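Local atomic coordinates of copper chaperone PCu(A)C (Methylosinus trichosporium OB3b, PDB entry 6P1F), a protein that probably serves as a copper chaperone, its PCu(A)C domain binding copper through a histidine brace. Residues 2-6 / 7-11. Numbering follows the deposited sequence.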
loop_
_atom_site.group_PDB
_atom_site.type_symbol
_atom_site.label_atom_id
_atom_site.label_comp_id
_atom_site.label_asym_id
_atom_site.label_seq_id
_atom_site.Cartn_x
_atom_site.Cartn_y
_atom_site.Cartn_z
ATOM N N GLU A 2 -8.542 -9.264 -4.692
ATOM C CA GLU A 2 -9.271 -8.088 -4.189
ATOM C C GLU A 2 -9.507 -8.245 -2.698
ATOM O O GLU A 2 -9.821 -9.324 -2.232
ATOM C CB GLU A 2 -10.613 -7.947 -4.903
ATOM C CG GLU A 2 -11.540 -6.886 -4.333
ATOM C CD GLU A 2 -12.949 -6.990 -4.887
ATOM O OE1 GLU A 2 -13.144 -6.688 -6.071
ATOM O OE2 GLU A 2 -13.866 -7.371 -4.131
ATOM N N TYR A 3 -9.378 -7.145 -1.958
ATOM C CA TYR A 3 -9.794 -7.099 -0.567
ATOM C C TYR A 3 -10.832 -6.010 -0.445
ATOM O O TYR A 3 -10.786 -5.024 -1.164
ATOM C CB TYR A 3 -8.591 -6.785 0.341
ATOM C CG TYR A 3 -7.483 -7.798 0.188
ATOM C CD1 TYR A 3 -6.543 -7.680 -0.846
ATOM C CD2 TYR A 3 -7.363 -8.850 1.082
ATOM C CE1 TYR A 3 -5.516 -8.616 -0.987
ATOM C CE2 TYR A 3 -6.346 -9.780 0.946
ATOM C CZ TYR A 3 -5.436 -9.652 -0.084
ATOM O OH TYR A 3 -4.421 -10.577 -0.208
ATOM N N ALA A 4 -11.760 -6.147 0.497
ATOM C CA ALA A 4 -12.766 -5.094 0.612
ATOM C C ALA A 4 -13.258 -4.994 2.048
ATOM O O ALA A 4 -13.347 -5.987 2.758
ATOM C CB ALA A 4 -13.926 -5.351 -0.341
ATOM N N VAL A 5 -13.532 -3.784 2.502
ATOM C CA VAL A 5 -14.102 -3.653 3.839
ATOM C C VAL A 5 -14.995 -2.423 3.746
ATOM O O VAL A 5 -14.593 -1.389 3.217
ATOM C CB VAL A 5 -13.030 -3.537 4.973
ATOM C CG1 VAL A 5 -12.138 -2.291 4.812
ATOM C CG2 VAL A 5 -13.710 -3.570 6.329
ATOM N N GLY A 6 -16.251 -2.533 4.167
ATOM C CA GLY A 6 -17.128 -1.393 3.878
ATOM C C GLY A 6 -17.239 -1.094 2.393
ATOM O O GLY A 6 -17.381 -1.980 1.570
ATOM N N LYS A 7 -17.078 0.191 2.048
ATOM C CA LYS A 7 -17.131 0.671 0.673
ATOM C C LYS A 7 -15.703 0.863 0.078
ATOM O O LYS A 7 -15.554 1.387 -1.024
ATOM C CB LYS A 7 -17.916 1.997 0.640
ATOM C CG LYS A 7 -19.372 1.863 1.105
ATOM C CD LYS A 7 -20.217 1.276 -0.012
ATOM C CE LYS A 7 -21.642 1.815 0.043
ATOM N NZ LYS A 7 -22.262 1.643 1.398
ATOM N N ILE A 8 -14.687 0.403 0.805
ATOM C CA ILE A 8 -13.297 0.407 0.353
ATOM C C ILE A 8 -12.929 -0.893 -0.328
ATOM O O ILE A 8 -13.289 -1.971 0.151
ATOM C CB ILE A 8 -12.340 0.610 1.547
ATOM C CG1 ILE A 8 -12.525 2.004 2.122
ATOM C CG2 ILE A 8 -10.897 0.359 1.159
ATOM C CD1 ILE A 8 -12.087 3.100 1.176
ATOM N N LYS A 9 -12.235 -0.798 -1.472
ATOM C CA LYS A 9 -11.666 -1.980 -2.096
ATOM C C LYS A 9 -10.204 -1.762 -2.252
ATOM O O LYS A 9 -9.774 -0.651 -2.530
ATOM C CB LYS A 9 -12.269 -2.266 -3.486
ATOM C CG LYS A 9 -13.674 -2.830 -3.380
ATOM C CD LYS A 9 -14.116 -3.500 -4.699
ATOM C CE LYS A 9 -15.421 -4.266 -4.479
ATOM N NZ LYS A 9 -15.739 -5.203 -5.607
ATOM N N ILE A 10 -9.434 -2.828 -2.122
ATOM C CA ILE A 10 -8.000 -2.764 -2.385
ATOM C C ILE A 10 -7.731 -3.830 -3.431
ATOM O O ILE A 10 -8.036 -4.997 -3.209
ATOM C CB ILE A 10 -7.168 -3.019 -1.114
ATOM C CG1 ILE A 10 -7.524 -2.002 -0.000
ATOM C CG2 ILE A 10 -5.668 -2.965 -1.434
ATOM C CD1 ILE A 10 -8.564 -2.527 1.039
ATOM N N GLU A 11 -7.168 -3.435 -4.572
ATOM C CA GLU A 11 -6.983 -4.384 -5.676
ATOM C C GLU A 11 -5.517 -4.673 -5.893
ATOM O O GLU A 11 -4.714 -3.744 -6.002
ATOM C CB GLU A 11 -7.567 -3.825 -6.981
ATOM C CG GLU A 11 -9.034 -3.403 -6.881
ATOM C CD GLU A 11 -10.020 -4.560 -7.008
ATOM O OE1 GLU A 11 -9.603 -5.742 -7.165
ATOM O OE2 GLU A 11 -11.235 -4.263 -6.965
HETATM O O HOH W 1 -16.144 -2.401 -0.607
#
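Tyr3 and Ile10 face each other as a hydrogen-bonded antiparallel pair: Tyr3 N gives its proton to Ile10 O at 2.8 Å, nearly straight, and Ile10 N returns one to Tyr3 O. Val5 and Ile8 repeat the exchange beside the turn, both bonds more bent. Ile8 O takes a second proton, from a water 3.0 Å away that also donates to Gly6 O. On its far side the second strand is bonded through the backbones of Lys7, Lys9 and Glu11 to Ser34, Val32 and Leu30. The type II' turn runs from Val5 to Ile8, and Gly6 takes its first central position with a positive phi of 59°, which favours glycine. Tyr3, Val5, Ile8 and Ile10 turn apolar groups to one face, towards strands 98-105 and 109-118; the Tyr3 hydroxyl is bonded to Asp114 N.

On the other face Glu2, with CG anti to its N (chi1 172°), reaches along the hairpin to Lys9. The extended lysine chain passes small Ala4, and NZ meets Glu2 OE1 at 3.0 Å from above the carboxylate plane, with a weak second bond to OE2. Glu11 lies alongside, its OE1 3.3 Å from Glu2 CB and its OE2 3.2 Å from Glu2 OE1, a repulsion Lys9 probably offsets in part. With an alanine at Glu11, Glu2 CB and CG would probably lose that neighbour, leaving the Glu2 chain freer to turn away from Lys9. This 2:2 beta hairpin adds strand 2-5 as an edge strand to the PCu(A)C beta fold, between His1, stacked on Tyr3, and His12, copper ligands in the metal-bound protein but empty here.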